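Local coordinates for uncharacterized protein (Borrelia turicatae, PDB 5VJ4) that is of unknown function but is a putative surface lipoprotein, differentially regulated in the tick-mammal transmission cycle of relapsing fever spirochetes, and possibly binds lipid, at residues Thr174-Leu182 / Phe224-Asp235. Residues are numbered along the deposited sequence; the frame is centred on the assembly and turned at random.
Sequences TNEGVKTRL and FKEIVKNPRVMD. With SO4 (sulfate ion), chain H; SO4 (sulfate ion), chain I.
Leu182 sets its CD2 methyl over the centre of the Phe224 ring, a CH-pi contact 4.1 Å from the centroid and 11° off the ring normal. Its other methyl, CD1, meets Val228 CG1 at 3.8 Å. Val178 turns CG1 to the methyl end of the selenomethionine at Met234, 3.6 Å from CE, and to the ring of Pro231. The Met234 chain is extended beyond CG, which carries CE in to Val178 and leaves SE beside Leu182 CD2. Asn175 lies across Val228, with Asn175 OD1 3.4 Å from Val228 CB; its ND2 is hydrogen-bonded to Ile169 O.

The polar part is a salt bridge. Arg181 grips Asp235 end-on, NH2 at 3.2 Å and NH1 at 3.3 Å, both to OD1. The guanidinium and carboxylate planes are 39° apart. Met234 CB lies above one guanidinium face, toward the rim at NH1. Arg181 NH2 also donates to O1 of the chain I sulfate, probably from the crystallisation liquor, at 2.7 Å. That sulfate is hydrogen-bonded to Arg181 NE of the second subunit too, and probably offsets the charge of the two arginines.

The contact is all-helical packing beside helix 145-171: the axes of 176-182 and 224-229 run at 136°, the 3-10 segment 233-235 adds Met234 and Asp235, and the charged edge lies at the dimer interface.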
ATOM      1  N   THR A 174      24.153 -12.113  18.452  1.00 69.40           N
ATOM      2  CA  THR A 174      23.534 -11.164  19.409  1.00 95.88           C
ATOM      3  C   THR A 174      22.140 -10.737  18.958  1.00101.24           C
ATOM      4  O   THR A 174      21.209 -10.626  19.752  1.00104.38           O
ATOM      5  CB  THR A 174      24.357  -9.867  19.563  1.00 90.47           C
ATOM      6  OG1 THR A 174      25.659 -10.189  20.043  1.00 91.71           O
ATOM      7  CG2 THR A 174      23.677  -8.873  20.535  1.00 79.02           C
ATOM      8  N   ASN A 175      22.011 -10.506  17.663  1.00 98.41           N
ATOM      9  CA  ASN A 175      20.797  -9.973  17.122  1.00 87.38           C
ATOM     10  C   ASN A 175      19.778 -11.046  16.698  1.00 91.86           C
ATOM     11  O   ASN A 175      18.819 -10.718  15.998  1.00116.11           O
ATOM     12  CB  ASN A 175      21.147  -8.988  15.997  1.00 81.17           C
ATOM     13  CG  ASN A 175      22.147  -7.912  16.442  1.00 79.06           C
ATOM     14  OD1 ASN A 175      21.941  -7.237  17.452  1.00 96.08           O
ATOM     15  ND2 ASN A 175      23.221  -7.738  15.675  1.00 71.80           N
ATOM     16  N   GLU A 176      19.959 -12.302  17.141  1.00 90.39           N
ATOM     17  CA  GLU A 176      18.980 -13.392  16.867  1.00 96.36           C
ATOM     18  C   GLU A 176      17.547 -12.920  17.095  1.00 83.47           C
ATOM     19  O   GLU A 176      16.689 -13.069  16.221  1.00 84.59           O
ATOM     20  CB  GLU A 176      19.247 -14.671  17.678  1.00 60.10           C
ATOM     21  N   GLY A 177      17.334 -12.266  18.237  1.00 75.34           N
ATOM     22  CA  GLY A 177      16.020 -11.813  18.679  1.00 76.90           C
ATOM     23  C   GLY A 177      15.288 -10.947  17.688  1.00 77.11           C
ATOM     24  O   GLY A 177      14.052 -10.924  17.674  1.00 86.23           O
ATOM     25  N   VAL A 178      16.049 -10.238  16.859  1.00 75.11           N
ATOM     26  CA  VAL A 178      15.468  -9.324  15.860  1.00 77.77           C
ATOM     27  C   VAL A 178      15.803  -9.687  14.410  1.00 86.87           C
ATOM     28  O   VAL A 178      15.322  -9.034  13.482  1.00100.19           O
ATOM     29  CB  VAL A 178      15.849  -7.839  16.127  1.00 75.11           C
ATOM     30  CG1 VAL A 178      15.229  -7.339  17.436  1.00 66.79           C
ATOM     31  CG2 VAL A 178      17.367  -7.619  16.085  1.00 60.41           C
ATOM     32  N   LYS A 179      16.623 -10.719  14.220  1.00 92.06           N
ATOM     33  CA  LYS A 179      17.089 -11.154  12.891  1.00 90.03           C
ATOM     34  C   LYS A 179      15.981 -11.099  11.824  1.00 83.70           C
ATOM     35  O   LYS A 179      16.090 -10.360  10.836  1.00 73.34           O
ATOM     36  CB  LYS A 179      17.676 -12.572  12.980  1.00 94.97           C
ATOM     37  CG  LYS A 179      18.396 -13.050  11.729  1.00102.48           C
ATOM     38  CD  LYS A 179      18.537 -14.565  11.703  1.00109.76           C
ATOM     39  CE  LYS A 179      19.601 -15.016  10.709  1.00108.48           C
ATOM     40  NZ  LYS A 179      19.428 -16.463  10.411  1.00 97.50           N
ATOM     41  N   THR A 180      14.906 -11.849  12.072  1.00 63.70           N
ATOM     42  CA  THR A 180      13.796 -11.967  11.141  1.00 67.49           C
ATOM     43  C   THR A 180      13.301 -10.608  10.679  1.00 72.95           C
ATOM     44  O   THR A 180      13.245 -10.341   9.472  1.00 89.44           O
ATOM     45  CB  THR A 180      12.631 -12.801  11.737  1.00 63.22           C
ATOM     46  OG1 THR A 180      13.043 -14.157  11.847  1.00 75.61           O
ATOM     47  CG2 THR A 180      11.431 -12.801  10.837  1.00 73.86           C
ATOM     48  N   ARG A 181      12.977  -9.742  11.636  1.00 64.01           N
ATOM     49  CA  ARG A 181      12.313  -8.484  11.315  1.00 49.01           C
ATOM     50  C   ARG A 181      13.153  -7.617  10.408  1.00 65.22           C
ATOM     51  O   ARG A 181      12.599  -6.887   9.562  1.00 60.79           O
ATOM     52  CB  ARG A 181      11.952  -7.705  12.571  1.00 50.30           C
ATOM     53  CG  ARG A 181      10.681  -6.897  12.411  1.00 45.63           C
ATOM     54  CD  ARG A 181      10.231  -6.383  13.736  1.00 51.26           C
ATOM     55  NE  ARG A 181       9.232  -5.329  13.596  1.00 84.97           N
ATOM     56  CZ  ARG A 181       8.932  -4.462  14.560  1.00 86.08           C
ATOM     57  NH1 ARG A 181       9.562  -4.512  15.735  1.00 78.72           N
ATOM     58  NH2 ARG A 181       7.985  -3.562  14.355  1.00 58.31           N
ATOM     59  N   LEU A 182      14.475  -7.696  10.586  1.00 51.94           N
ATOM     60  CA  LEU A 182      15.377  -6.974   9.708  1.00 61.91           C
ATOM     61  C   LEU A 182      15.403  -7.557   8.298  1.00 62.90           C
ATOM     62  O   LEU A 182      15.309  -6.812   7.321  1.00 69.32           O
ATOM     63  CB  LEU A 182      16.767  -6.876  10.311  1.00 63.44           C
ATOM     64  CG  LEU A 182      16.844  -6.041  11.597  1.00 68.52           C
ATOM     65  CD1 LEU A 182      18.269  -6.072  12.100  1.00 86.62           C
ATOM     66  CD2 LEU A 182      16.396  -4.590  11.421  1.00 62.91           C
ATOM     67  N   PHE A 224      20.545  -0.137  10.070  1.00 57.70           N
ATOM     68  CA  PHE A 224      20.367  -1.345  10.874  1.00 66.97           C
ATOM     69  C   PHE A 224      21.314  -1.383  12.060  1.00 61.05           C
ATOM     70  O   PHE A 224      20.894  -1.672  13.189  1.00 61.70           O
ATOM     71  CB  PHE A 224      20.533  -2.596  10.012  1.00 51.09           C
ATOM     72  CG  PHE A 224      19.400  -2.834   9.071  1.00 57.79           C
ATOM     73  CD1 PHE A 224      18.537  -1.796   8.697  1.00 67.72           C
ATOM     74  CD2 PHE A 224      19.207  -4.086   8.522  1.00 57.13           C
ATOM     75  CE1 PHE A 224      17.496  -2.010   7.812  1.00 55.00           C
ATOM     76  CE2 PHE A 224      18.172  -4.305   7.628  1.00 59.01           C
ATOM     77  CZ  PHE A 224      17.328  -3.263   7.269  1.00 54.17           C
ATOM     78  N   LYS A 225      22.578  -1.084  11.769  1.00 61.81           N
ATOM     79  CA  LYS A 225      23.666  -0.967  12.728  1.00 68.23           C
ATOM     80  C   LYS A 225      23.186  -0.216  13.981  1.00 86.61           C
ATOM     81  O   LYS A 225      23.425  -0.680  15.106  1.00 62.59           O
ATOM     82  CB  LYS A 225      24.827  -0.249  12.028  1.00 77.88           C
ATOM     83  CG  LYS A 225      26.190  -0.221  12.715  1.00 91.36           C
ATOM     84  CD  LYS A 225      27.162   0.753  12.029  1.00109.60           C
ATOM     85  CE  LYS A 225      26.468   2.054  11.592  1.00139.10           C
ATOM     86  NZ  LYS A 225      27.332   2.995  10.824  1.00120.99           N
ATOM     87  N   GLU A 226      22.464   0.891  13.783  1.00 64.75           N
ATOM     88  CA  GLU A 226      21.913   1.640  14.901  1.00 58.43           C
ATOM     89  C   GLU A 226      20.677   0.979  15.460  1.00 61.53           C
ATOM     90  O   GLU A 226      20.474   0.952  16.659  1.00 76.28           O
ATOM     91  CB  GLU A 226      21.589   3.070  14.484  1.00 68.23           C
ATOM     92  CG  GLU A 226      22.827   3.860  14.091  1.00112.27           C
ATOM     93  CD  GLU A 226      23.647   4.323  15.296  1.00145.36           C
ATOM     94  OE1 GLU A 226      24.791   3.839  15.479  1.00143.70           O
ATOM     95  OE2 GLU A 226      23.142   5.175  16.062  1.00139.18           O
ATOM     96  N   ILE A 227      19.853   0.433  14.584  1.00 67.89           N
ATOM     97  CA  ILE A 227      18.582  -0.100  15.014  1.00 55.99           C
ATOM     98  C   ILE A 227      18.724  -1.255  15.998  1.00 72.05           C
ATOM     99  O   ILE A 227      17.959  -1.354  16.974  1.00 61.20           O
ATOM    100  CB  ILE A 227      17.722  -0.481  13.817  1.00 51.62           C
ATOM    101  CG1 ILE A 227      17.226   0.795  13.144  1.00 64.31           C
ATOM    102  CG2 ILE A 227      16.494  -1.224  14.259  1.00 44.81           C
ATOM    103  CD1 ILE A 227      16.462   0.567  11.862  1.00 60.34           C
ATOM    104  N   VAL A 228      19.717  -2.108  15.768  1.00 74.17           N
ATOM    105  CA  VAL A 228      19.938  -3.258  16.659  1.00 86.57           C
ATOM    106  C   VAL A 228      20.247  -2.880  18.095  1.00 90.82           C
ATOM    107  O   VAL A 228      19.863  -3.594  19.007  1.00 97.93           O
ATOM    108  CB  VAL A 228      21.013  -4.229  16.141  1.00 79.58           C
ATOM    109  CG1 VAL A 228      20.582  -4.764  14.796  1.00 91.59           C
ATOM    110  CG2 VAL A 228      22.400  -3.591  16.056  1.00 84.47           C
ATOM    111  N   LYS A 229      20.926  -1.756  18.275  1.00 84.32           N
ATOM    112  CA  LYS A 229      21.281  -1.265  19.586  1.00 63.49           C
ATOM    113  C   LYS A 229      20.048  -0.898  20.418  1.00 72.09           C
ATOM    114  O   LYS A 229      20.033  -1.117  21.621  1.00 86.96           O
ATOM    115  CB  LYS A 229      22.244  -0.108  19.440  1.00 52.42           C
ATOM    116  CG  LYS A 229      23.401  -0.502  18.531  1.00 66.77           C
ATOM    117  CD  LYS A 229      24.609   0.429  18.587  1.00 77.65           C
ATOM    118  CE  LYS A 229      24.330   1.817  18.008  1.00106.14           C
ATOM    119  NZ  LYS A 229      25.590   2.561  17.748  1.00130.08           N
ATOM    120  N   ASN A 230      18.997  -0.392  19.786  1.00 75.48           N
ATOM    121  CA  ASN A 230      17.790  -0.050  20.527  1.00 57.09           C
ATOM    122  C   ASN A 230      16.515  -0.497  19.843  1.00 59.69           C
ATOM    123  O   ASN A 230      15.744   0.328  19.398  1.00 61.52           O
ATOM    124  CB  ASN A 230      17.740   1.453  20.726  1.00 83.20           C
ATOM    125  CG  ASN A 230      18.715   1.914  21.747  1.00 82.45           C
ATOM    126  OD1 ASN A 230      19.764   2.452  21.409  1.00 93.13           O
ATOM    127  ND2 ASN A 230      18.395   1.681  23.014  1.00110.16           N
ATOM    128  N   PRO A 231      16.258  -1.804  19.800  1.00 77.29           N
ATOM    129  CA  PRO A 231      15.139  -2.426  19.069  1.00 56.61           C
ATOM    130  C   PRO A 231      13.714  -1.871  19.192  1.00 50.86           C
ATOM    131  O   PRO A 231      12.872  -2.206  18.372  1.00 66.34           O
ATOM    132  CB  PRO A 231      15.181  -3.859  19.572  1.00 51.31           C
ATOM    133  CG  PRO A 231      16.638  -4.092  19.792  1.00 67.12           C
ATOM    134  CD  PRO A 231      17.133  -2.824  20.414  1.00 64.15           C
ATOM    135  N   ARG A 232      13.425  -1.041  20.177  1.00 71.50           N
ATOM    136  CA  ARG A 232      12.077  -0.466  20.298  1.00 68.04           C
ATOM    137  C   ARG A 232      11.775   0.506  19.148  1.00 68.09           C
ATOM    138  O   ARG A 232      10.606   0.658  18.763  1.00 67.94           O
ATOM    139  CB  ARG A 232      11.919   0.235  21.647  1.00 55.97           C
ATOM    140  CG  ARG A 232      13.090   1.139  21.976  1.00 71.11           C
ATOM    141  CD  ARG A 232      12.982   1.647  23.368  1.00 75.06           C
ATOM    142  NE  ARG A 232      14.208   2.324  23.783  1.00 65.84           N
ATOM    143  CZ  ARG A 232      14.301   3.644  23.893  1.00 82.87           C
ATOM    144  NH1 ARG A 232      15.440   4.191  24.309  1.00 70.72           N
ATOM    145  NH2 ARG A 232      13.246   4.418  23.598  1.00 66.29           N
ATOM    146  N   VAL A 233      12.824   1.142  18.605  1.00 51.31           N
ATOM    147  CA  VAL A 233      12.665   2.110  17.520  1.00 54.37           C
ATOM    148  C   VAL A 233      11.887   1.552  16.334  1.00 67.99           C
ATOM    149  O   VAL A 233      11.078   2.281  15.746  1.00 54.81           O
ATOM    150  CB  VAL A 233      13.984   2.736  17.100  1.00 48.80           C
ATOM    151  CG1 VAL A 233      14.642   3.359  18.315  1.00 59.15           C
ATOM    152  CG2 VAL A 233      14.930   1.713  16.529  1.00 62.53           C
HETATM  153  N   MSE A 234      12.064   0.257  16.052  1.00 65.16           N
HETATM  154  CA  MSE A 234      11.298  -0.429  14.986  1.00 71.53           C
HETATM  155  C   MSE A 234       9.794  -0.287  15.079  1.00 59.15           C
HETATM  156  O   MSE A 234       9.109  -0.359  14.058  1.00 60.42           O
HETATM  157  CB  MSE A 234      11.615  -1.913  14.889  1.00 62.93           C
HETATM  158  CG  MSE A 234      13.104  -2.144  15.049  1.00 96.53           C
HETATM  159 SE   MSE A 234      13.521  -4.009  14.556  1.00 84.63          SE
HETATM  160  CE  MSE A 234      15.102  -4.191  15.714  1.00123.39           C
ATOM    161  N   ASP A 235       9.255  -0.066  16.274  1.00 53.82           N
ATOM    162  CA  ASP A 235       7.808   0.092  16.411  1.00 58.94           C
ATOM    163  C   ASP A 235       7.316   1.475  15.940  1.00 65.09           C
ATOM    164  O   ASP A 235       6.129   1.782  16.038  1.00 66.20           O
ATOM    165  CB  ASP A 235       7.355  -0.188  17.851  1.00102.97           C
ATOM    166  CG  ASP A 235       7.541  -1.649  18.263  1.00115.97           C
ATOM    167  OD1 ASP A 235       7.540  -2.533  17.374  1.00 83.30           O
ATOM    168  OD2 ASP A 235       7.677  -1.906  19.486  1.00100.27           O
TER
HETATM  169  S   SO4 H 506      14.929  -1.654  23.552  0.85114.11           S
HETATM  170  O1  SO4 H 506      15.878  -0.867  24.400  0.85106.48           O
HETATM  171  O2  SO4 H 506      15.009  -1.068  22.217  0.85109.90           O
HETATM  172  O3  SO4 H 506      13.529  -1.631  24.050  0.85 77.63           O
HETATM  173  O4  SO4 H 506      15.257  -3.089  23.449  0.85 66.04           O
HETATM  174  S   SO4 I 501       5.148  -4.181  12.056  0.85116.69           S
HETATM  175  O1  SO4 I 501       5.933  -3.102  12.690  0.85109.49           O
HETATM  176  O2  SO4 I 501       4.049  -3.474  11.352  0.85 79.15           O
HETATM  177  O3  SO4 I 501       5.988  -4.997  11.096  0.85 88.70           O
HETATM  178  O4  SO4 I 501       4.572  -4.988  13.167  0.85 77.11           O